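Local coordinates for protein alkaline phosphatase D (Bacillus subtilis, PDB 2YEQ) that hydrolyses phosphate esters as an alkaline phosphatase and phosphodiesterase, using an active site that holds iron and calcium, at residues L276-R282 / L328-I332; K336-S342 / Q425-N430; G414-R420 / F436-R440. One frame throughout, in Å; residues are numbered along the deposited sequence.

How the contacts relate
Contacts 1 and 3 are buried, while contact 2 lies further out and is only partly so. Contacts 1 and 3 reach the same seven-stranded mixed sheet: contact 1 continues the parallel pair 271-275 and 325-329 beyond its end, and contact 3 lies where edge strand 433-437 runs on toward 440-448. Contact 2 follows contact 1 along the chain, and its helix 423-429 leads into the strand of contact 3; contacts 2 and 3 alternate in sequence without touching, nearest atoms about 5 Å apart. Side-chain amides stand in for backbone pairing in contacts 1 and 2, near calcium in the first and with ordered water in the second, whereas contact 3 combines a single beta bridge with arginine salt bridges.

Contact 1 (L276-R282 / L328-I332)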
loop_
_atom_site.group_PDB
_atom_site.type_symbol
_atom_site.label_atom_id
_atom_site.label_comp_id
_atom_site.label_asym_id
_atom_site.label_seq_id
_atom_site.Cartn_x
_atom_site.Cartn_y
_atom_site.Cartn_z
ATOM N N LEU A 276 9.789 1.334 0.083
ATOM C CA LEU A 276 10.512 0.091 0.198
ATOM C C LEU A 276 9.748 -1.068 -0.448
ATOM O O LEU A 276 8.509 -0.979 -0.750
ATOM C CB LEU A 276 10.755 -0.244 1.668
ATOM C CG LEU A 276 11.401 0.851 2.537
ATOM C CD1 LEU A 276 11.680 0.312 3.957
ATOM C CD2 LEU A 276 12.647 1.427 1.895
ATOM N N ASP A 277 10.499 -2.153 -0.638
ATOM C CA ASP A 277 9.982 -3.438 -1.117
ATOM C C ASP A 277 10.534 -4.523 -0.209
ATOM O O ASP A 277 11.692 -4.917 -0.328
ATOM C CB ASP A 277 10.408 -3.602 -2.583
ATOM C CG ASP A 277 9.898 -4.912 -3.234
ATOM O OD1 ASP A 277 9.304 -5.771 -2.551
ATOM O OD2 ASP A 277 10.111 -5.023 -4.458
ATOM N N THR A 278 9.702 -4.981 0.720
ATOM C CA THR A 278 10.107 -5.945 1.713
ATOM C C THR A 278 9.669 -7.372 1.363
ATOM O O THR A 278 9.751 -8.253 2.213
ATOM C CB THR A 278 9.567 -5.562 3.118
ATOM O OG1 THR A 278 8.121 -5.528 3.112
ATOM C CG2 THR A 278 10.146 -4.166 3.573
ATOM N N ARG A 279 9.170 -7.579 0.138
ATOM C CA ARG A 279 8.808 -8.912 -0.358
ATOM C C ARG A 279 9.788 -9.497 -1.341
ATOM O O ARG A 279 10.086 -10.690 -1.255
ATOM C CB ARG A 279 7.444 -8.909 -1.066
ATOM C CG ARG A 279 6.284 -8.863 -0.135
ATOM C CD ARG A 279 6.098 -10.077 0.695
ATOM N NE ARG A 279 5.159 -9.784 1.767
ATOM C CZ ARG A 279 4.950 -10.521 2.851
ATOM N NH1 ARG A 279 5.578 -11.697 3.051
ATOM N NH2 ARG A 279 4.102 -10.084 3.765
ATOM N N GLN A 280 10.205 -8.707 -2.324
ATOM C CA GLN A 280 10.866 -9.251 -3.514
ATOM C C GLN A 280 12.262 -9.894 -3.236
ATOM O O GLN A 280 12.740 -10.756 -4.022
ATOM C CB GLN A 280 11.001 -8.163 -4.566
ATOM C CG GLN A 280 11.509 -8.654 -5.923
ATOM C CD GLN A 280 11.505 -7.589 -6.982
ATOM O OE1 GLN A 280 10.996 -6.450 -6.784
ATOM N NE2 GLN A 280 12.050 -7.928 -8.121
ATOM N N TYR A 281 12.910 -9.429 -2.167
ATOM C CA TYR A 281 14.278 -9.802 -1.852
ATOM C C TYR A 281 14.431 -10.465 -0.493
ATOM O O TYR A 281 15.530 -10.897 -0.151
ATOM C CB TYR A 281 15.185 -8.585 -1.908
ATOM C CG TYR A 281 14.912 -7.657 -3.055
ATOM C CD1 TYR A 281 15.330 -7.953 -4.348
ATOM C CD2 TYR A 281 14.215 -6.463 -2.847
ATOM C CE1 TYR A 281 15.057 -7.091 -5.402
ATOM C CE2 TYR A 281 13.949 -5.608 -3.875
ATOM C CZ TYR A 281 14.364 -5.909 -5.159
ATOM O OH TYR A 281 14.081 -4.997 -6.171
ATOM N N ARG A 282 13.350 -10.600 0.262
ATOM C CA ARG A 282 13.467 -11.065 1.618
ATOM C C ARG A 282 13.803 -12.557 1.735
ATOM O O ARG A 282 13.386 -13.381 0.892
ATOM C CB ARG A 282 12.203 -10.777 2.422
ATOM C CG ARG A 282 10.947 -11.491 1.952
ATOM C CD ARG A 282 10.062 -11.846 3.092
ATOM N NE ARG A 282 9.273 -10.701 3.527
ATOM C CZ ARG A 282 8.479 -10.698 4.583
ATOM N NH1 ARG A 282 8.410 -11.757 5.394
ATOM N NH2 ARG A 282 7.740 -9.615 4.841
ATOM N N LEU A 328 9.763 6.125 5.814
ATOM C CA LEU A 328 9.794 4.770 5.267
ATOM C C LEU A 328 8.362 4.352 4.928
ATOM O O LEU A 328 7.571 4.060 5.794
ATOM C CB LEU A 328 10.397 3.779 6.271
ATOM C CG LEU A 328 11.811 3.994 6.813
ATOM C CD1 LEU A 328 12.321 2.678 7.493
ATOM C CD2 LEU A 328 12.705 4.492 5.732
ATOM N N ALA A 329 8.029 4.378 3.656
ATOM C CA ALA A 329 6.708 3.949 3.207
ATOM C C ALA A 329 6.861 2.476 2.859
ATOM O O ALA A 329 7.477 2.154 1.849
ATOM C CB ALA A 329 6.307 4.725 1.983
ATOM N N GLN A 330 6.289 1.609 3.674
ATOM C CA GLN A 330 6.560 0.178 3.547
ATOM C C GLN A 330 5.392 -0.657 4.021
ATOM O O GLN A 330 4.304 -0.121 4.270
ATOM C CB GLN A 330 7.892 -0.171 4.241
ATOM C CG GLN A 330 7.936 0.126 5.731
ATOM C CD GLN A 330 7.456 -1.027 6.554
ATOM O OE1 GLN A 330 7.908 -2.173 6.373
ATOM N NE2 GLN A 330 6.495 -0.764 7.422
ATOM N N GLN A 331 5.591 -1.981 4.130
ATOM C CA GLN A 331 4.485 -2.920 4.152
ATOM C C GLN A 331 4.033 -3.417 5.484
ATOM O O GLN A 331 2.824 -3.610 5.706
ATOM C CB GLN A 331 4.868 -4.163 3.311
ATOM C CG GLN A 331 5.050 -3.912 1.827
ATOM C CD GLN A 331 6.302 -3.150 1.447
ATOM O OE1 GLN A 331 7.316 -3.148 2.165
ATOM N NE2 GLN A 331 6.252 -2.509 0.268
ATOM N N ILE A 332 4.993 -3.712 6.363
ATOM C CA ILE A 332 4.741 -4.583 7.496
ATOM C C ILE A 332 5.125 -3.961 8.858
ATOM O O ILE A 332 5.891 -3.007 8.947
ATOM C CB ILE A 332 5.489 -5.943 7.300
ATOM C CG1 ILE A 332 6.932 -5.704 6.888
ATOM C CG2 ILE A 332 4.750 -6.858 6.259
ATOM C CD1 ILE A 332 7.863 -6.922 7.101
#
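Backbone pairing comes first: Leu-276 N donates to Ala-329 O (3.0 Å, nearly linear), carrying the parallel pairing of strands 271-275 and 325-329 one step further before the chains part. Beyond it the side-chain amide of Gln-331 replaces the missing backbone partners. Its NE2 donates to Leu-276 O (2.9 Å), and its OE1 accepts from Thr-278 OG1 (2.7 Å) and, weakly, from Thr-278 N (3.3 Å).

Each loop is also braced from within. Asp-277 OD1 accepts from Arg-279 N (3.2 Å), an Asx turn, and from Gln-280 N (3.1 Å), which widens it to an Asx motif, and Arg-282 NE reaches back to Thr-278 O (2.8 Å). Gln-330 folds over its own loop, with OE1 accepting from Ile-332 N (3.3 Å) and NE2 donating to Ile-332 O (2.8 Å).

Apolar contact is modest: Leu-276 CD1 lies 3.8 Å from Gln-330 CB and 4.3 Å from Leu-328 CD1, and both leucines pack on helix 308-320. Ile-332 sits beside two guanidinium groups, its CG2 4.1 Å from Arg-279 NH2 and its CD1 3.5 Å from Arg-282 NH2.

Both arginines form salt bridges with Asp-350, and Arg-279 also with Asp-209, a calcium ligand; its side chain is about 5 Å from a calcium and from a bound phosphate. Buried amide and hydroxyl bonds thus tie the loops together at the strand ends, an arrangement consistent with holding Arg-279 beside the metal site.

Contact 2 (K336-S342 / Q425-N430); sequences KWNFGTS and QILKEN. With EDO (1,2-ethanediol), chain T.
Loop 336-342, without regular structure, lies across the C-terminal turn of a helix, Trp-337 CA nearest Asn-430 CA (6.6 Å) and Phe-339 CA nearest Ile-426 CA (5.9 Å). Glu-429, the most covered residue, has chi1 t and chi2 p. Its OE2 accepts from Ser-342 OG (3.1 Å) and from a water (2.6 Å) that Lys-336 NZ and Asn-338 ND2 also reach (2.8 Å each); a second water joins its OE1 (2.6 Å) to Ser-342 N (3.0 Å).

Asn-430 is the first residue to leave helical geometry (phi/psi -131/73). With chi1 m, its amide pairs with the backbone of Asn-338 as a strand would: OD1 accepts from Asn-338 N (2.9 Å) and ND2 donates to Asn-338 O (2.9 Å). Lys-336, fully extended to CE, adds NZ to Asn-430 OD1 (2.8 Å), while Asn-430 ND2 also holds Ile-426 O (2.8 Å). An Asx turn, Gly-340 N to Asn-338 OD1 (2.8 Å), curls the loop.

Ile-426 (chi1 m, chi2 t) sets CD1 3.9 Å from Phe-339 CD1, at the ring edge, and CG2 4.1 Å from Trp-337 CD1. Trp-337 stacks with Phe-333, meets Trp-385 edge-to-face and touches Ile-433, while Lys-336 and Asn-338 touch Tyr-347, so the loop joins helix 423-429 to strands 347-348, 384-390 and 433-437.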
loop_
_atom_site.group_PDB
_atom_site.type_symbol
_atom_site.label_atom_id
_atom_site.label_comp_id
_atom_site.label_asym_id
_atom_site.label_seq_id
_atom_site.Cartn_x
_atom_site.Cartn_y
_atom_site.Cartn_z
ATOM N N LYS A 336 8.287 -3.211 17.854
ATOM C CA LYS A 336 8.136 -4.397 18.690
ATOM C C LYS A 336 6.662 -4.673 18.916
ATOM O O LYS A 336 5.883 -3.764 19.230
ATOM C CB LYS A 336 8.871 -4.207 20.036
ATOM C CG LYS A 336 8.684 -5.317 21.057
ATOM C CD LYS A 336 9.387 -4.969 22.409
ATOM C CE LYS A 336 8.874 -5.801 23.591
ATOM N NZ LYS A 336 7.504 -5.464 24.077
ATOM N N TRP A 337 6.274 -5.943 18.814
ATOM C CA TRP A 337 4.874 -6.309 18.831
ATOM C C TRP A 337 4.702 -7.682 19.441
ATOM O O TRP A 337 4.371 -8.677 18.755
ATOM C CB TRP A 337 4.357 -6.240 17.383
ATOM C CG TRP A 337 2.875 -6.196 17.163
ATOM C CD1 TRP A 337 1.937 -5.671 17.972
ATOM C CD2 TRP A 337 2.184 -6.647 15.985
ATOM N NE1 TRP A 337 0.694 -5.781 17.393
ATOM C CE2 TRP A 337 0.825 -6.377 16.169
ATOM C CE3 TRP A 337 2.597 -7.265 14.799
ATOM C CZ2 TRP A 337 -0.137 -6.709 15.227
ATOM C CZ3 TRP A 337 1.643 -7.599 13.862
ATOM C CH2 TRP A 337 0.295 -7.311 14.072
ATOM N N ASN A 338 4.915 -7.735 20.753
ATOM C CA ASN A 338 4.924 -8.995 21.502
ATOM C C ASN A 338 3.539 -9.443 21.875
ATOM O O ASN A 338 2.853 -8.756 22.629
ATOM C CB ASN A 338 5.787 -8.838 22.764
ATOM C CG ASN A 338 5.997 -10.147 23.523
ATOM O OD1 ASN A 338 5.540 -11.249 23.115
ATOM N ND2 ASN A 338 6.709 -10.037 24.634
ATOM N N PHE A 339 3.137 -10.620 21.390
ATOM C CA PHE A 339 1.827 -11.191 21.703
ATOM C C PHE A 339 1.838 -12.078 22.942
ATOM O O PHE A 339 0.782 -12.516 23.378
ATOM C CB PHE A 339 1.329 -12.044 20.529
ATOM C CG PHE A 339 1.279 -11.309 19.226
ATOM C CD1 PHE A 339 0.453 -10.199 19.074
ATOM C CD2 PHE A 339 2.028 -11.729 18.145
ATOM C CE1 PHE A 339 0.403 -9.505 17.861
ATOM C CE2 PHE A 339 1.969 -11.050 16.927
ATOM C CZ PHE A 339 1.168 -9.930 16.793
ATOM N N GLY A 340 3.025 -12.379 23.473
ATOM C CA GLY A 340 3.135 -13.248 24.646
ATOM C C GLY A 340 3.451 -12.417 25.875
ATOM O O GLY A 340 2.836 -11.375 26.092
ATOM N N THR A 341 4.451 -12.854 26.633
ATOM C CA THR A 341 4.861 -12.201 27.880
ATOM C C THR A 341 6.339 -11.917 27.775
ATOM O O THR A 341 6.979 -12.351 26.807
ATOM C CB THR A 341 4.637 -13.116 29.092
ATOM O OG1 THR A 341 5.509 -14.254 29.002
ATOM C CG2 THR A 341 3.211 -13.570 29.172
ATOM N N SER A 342 6.901 -11.192 28.746
ATOM C CA SER A 342 8.346 -10.918 28.726
ATOM C C SER A 342 9.165 -12.215 28.777
ATOM O O SER A 342 10.197 -12.329 28.121
ATOM C CB SER A 342 8.756 -9.992 29.883
ATOM O OG SER A 342 8.414 -8.647 29.580
ATOM N N GLN A 425 -4.108 -6.653 26.578
ATOM C CA GLN A 425 -2.883 -7.440 26.795
ATOM C C GLN A 425 -1.712 -6.927 25.978
ATOM O O GLN A 425 -0.605 -6.712 26.494
ATOM C CB GLN A 425 -3.144 -8.915 26.459
ATOM C CG GLN A 425 -1.915 -9.827 26.541
ATOM C CD GLN A 425 -2.074 -11.061 25.677
ATOM O OE1 GLN A 425 -1.237 -11.341 24.815
ATOM N NE2 GLN A 425 -3.164 -11.800 25.892
ATOM N N ILE A 426 -1.939 -6.728 24.685
ATOM C CA ILE A 426 -0.859 -6.324 23.808
ATOM C C ILE A 426 -0.347 -4.948 24.198
ATOM O O ILE A 426 0.869 -4.680 24.197
ATOM C CB ILE A 426 -1.312 -6.349 22.305
ATOM C CG1 ILE A 426 -1.558 -7.797 21.843
ATOM C CG2 ILE A 426 -0.266 -5.677 21.419
ATOM C CD1 ILE A 426 -2.337 -7.881 20.524
ATOM N N LEU A 427 -1.269 -4.047 24.520
ATOM C CA LEU A 427 -0.868 -2.678 24.905
ATOM C C LEU A 427 -0.071 -2.690 26.213
ATOM O O LEU A 427 0.934 -1.998 26.336
ATOM C CB LEU A 427 -2.098 -1.769 25.039
ATOM C CG LEU A 427 -2.880 -1.431 23.761
ATOM C CD1 LEU A 427 -4.073 -0.546 24.081
ATOM C CD2 LEU A 427 -2.013 -0.765 22.755
ATOM N N LYS A 428 -0.522 -3.491 27.170
ATOM C CA LYS A 428 0.187 -3.681 28.439
ATOM C C LYS A 428 1.618 -4.143 28.188
ATOM O O LYS A 428 2.564 -3.603 28.753
ATOM C CB LYS A 428 -0.541 -4.717 29.307
ATOM C CG LYS A 428 -0.628 -4.393 30.790
ATOM C CD LYS A 428 -1.380 -5.526 31.543
ATOM C CE LYS A 428 -2.235 -5.012 32.704
ATOM N NZ LYS A 428 -2.237 -5.946 33.882
ATOM N N GLU A 429 1.776 -5.129 27.308
ATOM C CA GLU A 429 3.064 -5.771 27.097
ATOM C C GLU A 429 3.974 -4.919 26.230
ATOM O O GLU A 429 5.199 -5.096 26.224
ATOM C CB GLU A 429 2.838 -7.165 26.482
ATOM C CG GLU A 429 4.065 -8.030 26.411
ATOM C CD GLU A 429 4.737 -8.241 27.765
ATOM O OE1 GLU A 429 4.018 -8.578 28.727
ATOM O OE2 GLU A 429 5.979 -8.066 27.832
ATOM N N ASN A 430 3.382 -3.960 25.517
ATOM C CA ASN A 430 4.116 -3.163 24.527
ATOM C C ASN A 430 3.853 -1.662 24.732
ATOM O O ASN A 430 3.134 -1.051 23.934
ATOM C CB ASN A 430 3.696 -3.587 23.089
ATOM C CG ASN A 430 4.016 -5.046 22.797
ATOM O OD1 ASN A 430 5.163 -5.367 22.488
ATOM N ND2 ASN A 430 3.034 -5.927 22.964
HETATM C C1 EDO T . 7.911 -5.044 28.022
HETATM O O1 EDO T . 6.792 -4.968 28.917
HETATM C C2 EDO T . 8.585 -3.689 27.834
HETATM O O2 EDO T . 9.601 -3.787 26.825
HETATM O O HOH W 1 7.647 -7.644 25.843
HETATM O O HOH W 2 4.971 -10.074 30.686
#

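Contact 3 (G414-R420 / F436-R440); sequences GNGADKR and FNDYR. With EDO (1,2-ethanediol), chain N.
Phe-436, on a strand and with chi1 t, points toward the loop 414-420; its CZ lies over one face of the Arg-420 guanidinium, 3.6 Å from Arg-420 NE, and its CE2 is 4.1 Å from Lys-419 CA. Asn-437 CA stands 5.2 Å from Asp-418 CA. Asp-438 forms a single antiparallel bridge with extended Ala-417 (CA-CA 5.0 Å), a hydrogen-bonded pair: Ala-417 N to Asp-438 O is 2.9 Å, the weak return from Asp-438 N to Ala-417 O 3.0 Å. At Gly-416 (phi 70°) a CB would clash with Asp-438 O. Asp-438 OD2 meets Arg-420 NH1 (3.4 Å) and its OD1 Arg-440 NH2 (2.9 Å), a salt-bridge network that Glu-503 extends from Arg-420. Tyr-439, chi1 m, turns a ring face to Ala-417 C. Arg-440 NH1 donates to Gly-414 O (2.8 Å); a water joins Arg-440 N (2.9 Å) to Asn-415 O (2.7 Å). The loop thus covers the passage from strand 433-437, bonded to Ser-384, into strand 440-448, paired with 451-459.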
loop_
_atom_site.group_PDB
_atom_site.type_symbol
_atom_site.label_atom_id
_atom_site.label_comp_id
_atom_site.label_asym_id
_atom_site.label_seq_id
_atom_site.Cartn_x
_atom_site.Cartn_y
_atom_site.Cartn_z
ATOM N N GLY A 414 -13.347 -7.311 7.201
ATOM C CA GLY A 414 -14.767 -7.040 7.412
ATOM C C GLY A 414 -15.002 -5.869 8.360
ATOM O O GLY A 414 -14.154 -4.983 8.493
ATOM N N ASN A 415 -16.142 -5.860 9.039
ATOM C CA ASN A 415 -16.576 -4.646 9.728
ATOM C C ASN A 415 -15.744 -4.288 10.949
ATOM O O ASN A 415 -15.535 -3.093 11.251
ATOM C CB ASN A 415 -18.047 -4.747 10.112
ATOM C CG ASN A 415 -18.957 -4.834 8.911
ATOM O OD1 ASN A 415 -18.637 -4.315 7.825
ATOM N ND2 ASN A 415 -20.093 -5.494 9.088
ATOM N N GLY A 416 -15.274 -5.310 11.657
ATOM C CA GLY A 416 -14.372 -5.080 12.776
ATOM C C GLY A 416 -15.085 -4.422 13.953
ATOM O O GLY A 416 -16.304 -4.585 14.145
ATOM N N ALA A 417 -14.315 -3.679 14.733
ATOM C CA ALA A 417 -14.793 -3.173 16.025
ATOM C C ALA A 417 -13.823 -2.130 16.552
ATOM O O ALA A 417 -12.766 -1.896 15.964
ATOM C CB ALA A 417 -14.958 -4.331 17.016
ATOM N N ASP A 418 -14.187 -1.448 17.639
ATOM C CA ASP A 418 -13.278 -0.458 18.200
ATOM C C ASP A 418 -12.072 -1.127 18.873
ATOM O O ASP A 418 -10.960 -0.608 18.844
ATOM C CB ASP A 418 -14.008 0.474 19.191
ATOM C CG ASP A 418 -13.289 1.776 19.380
ATOM O OD1 ASP A 418 -13.377 2.665 18.483
ATOM O OD2 ASP A 418 -12.584 1.901 20.400
ATOM N N LYS A 419 -12.311 -2.291 19.447
ATOM C CA LYS A 419 -11.349 -2.987 20.290
ATOM C C LYS A 419 -11.548 -4.490 20.113
ATOM O O LYS A 419 -12.660 -4.919 19.817
ATOM C CB LYS A 419 -11.656 -2.609 21.751
ATOM C CG LYS A 419 -10.629 -2.986 22.795
ATOM C CD LYS A 419 -10.980 -2.286 24.138
ATOM C CE LYS A 419 -10.317 -2.949 25.333
ATOM N NZ LYS A 419 -10.026 -1.947 26.398
ATOM N N ARG A 420 -10.492 -5.266 20.354
ATOM C CA ARG A 420 -10.499 -6.741 20.252
ATOM C C ARG A 420 -10.248 -7.384 21.628
ATOM O O ARG A 420 -9.948 -6.701 22.589
ATOM C CB ARG A 420 -9.342 -7.190 19.355
ATOM C CG ARG A 420 -9.474 -6.862 17.933
ATOM C CD ARG A 420 -8.804 -7.910 17.090
ATOM N NE ARG A 420 -7.418 -7.615 16.726
ATOM C CZ ARG A 420 -7.008 -7.374 15.467
ATOM N NH1 ARG A 420 -7.868 -7.335 14.428
ATOM N NH2 ARG A 420 -5.723 -7.159 15.239
ATOM N N PHE A 436 -4.732 1.520 19.338
ATOM C CA PHE A 436 -5.289 0.430 18.558
ATOM C C PHE A 436 -6.721 0.782 18.174
ATOM O O PHE A 436 -7.466 1.304 19.002
ATOM C CB PHE A 436 -5.329 -0.910 19.324
ATOM C CG PHE A 436 -5.997 -2.012 18.548
ATOM C CD1 PHE A 436 -5.296 -2.673 17.554
ATOM C CD2 PHE A 436 -7.329 -2.329 18.757
ATOM C CE1 PHE A 436 -5.886 -3.654 16.778
ATOM C CE2 PHE A 436 -7.953 -3.312 17.991
ATOM C CZ PHE A 436 -7.220 -3.992 16.994
ATOM N N ASN A 437 -7.100 0.458 16.935
ATOM C CA ASN A 437 -8.477 0.483 16.469
ATOM C C ASN A 437 -8.706 -0.566 15.369
ATOM O O ASN A 437 -7.793 -0.852 14.605
ATOM C CB ASN A 437 -8.803 1.875 15.927
ATOM C CG ASN A 437 -10.260 2.046 15.630
ATOM O OD1 ASN A 437 -11.119 2.086 16.543
ATOM N ND2 ASN A 437 -10.572 2.133 14.368
ATOM N N ASP A 438 -9.908 -1.129 15.274
ATOM C CA ASP A 438 -10.156 -2.216 14.287
ATOM C C ASP A 438 -11.351 -1.964 13.357
ATOM O O ASP A 438 -12.063 -2.885 13.015
ATOM C CB ASP A 438 -10.327 -3.552 15.013
ATOM C CG ASP A 438 -10.248 -4.749 14.087
ATOM O OD1 ASP A 438 -9.601 -4.648 13.019
ATOM O OD2 ASP A 438 -10.872 -5.773 14.441
ATOM N N TYR A 439 -11.548 -0.706 12.959
ATOM C CA TYR A 439 -12.503 -0.347 11.907
ATOM C C TYR A 439 -11.743 -0.119 10.609
ATOM O O TYR A 439 -10.592 0.275 10.623
ATOM C CB TYR A 439 -13.241 0.943 12.261
ATOM C CG TYR A 439 -14.170 0.840 13.465
ATOM C CD1 TYR A 439 -15.131 -0.131 13.536
ATOM C CD2 TYR A 439 -14.081 1.763 14.518
ATOM C CE1 TYR A 439 -15.973 -0.217 14.624
ATOM C CE2 TYR A 439 -14.914 1.687 15.607
ATOM C CZ TYR A 439 -15.853 0.709 15.648
ATOM O OH TYR A 439 -16.692 0.623 16.729
ATOM N N ARG A 440 -12.428 -0.307 9.485
ATOM C CA ARG A 440 -11.829 -0.090 8.170
ATOM C C ARG A 440 -11.722 1.395 7.845
ATOM O O ARG A 440 -12.441 2.238 8.409
ATOM C CB ARG A 440 -12.635 -0.815 7.097
ATOM C CG ARG A 440 -12.985 -2.271 7.408
ATOM C CD ARG A 440 -11.772 -3.189 7.272
ATOM N NE ARG A 440 -10.797 -3.050 8.361
ATOM C CZ ARG A 440 -10.981 -3.396 9.627
ATOM N NH1 ARG A 440 -12.129 -3.904 10.044
ATOM N NH2 ARG A 440 -9.984 -3.234 10.496
HETATM C C1 EDO N . -17.785 2.396 18.551
HETATM O O1 EDO N . -19.183 2.609 18.826
HETATM C C2 EDO N . -16.834 3.114 19.506
HETATM O O2 EDO N . -15.827 3.816 18.771
HETATM O O HOH W 3 -15.252 -1.004 9.556
#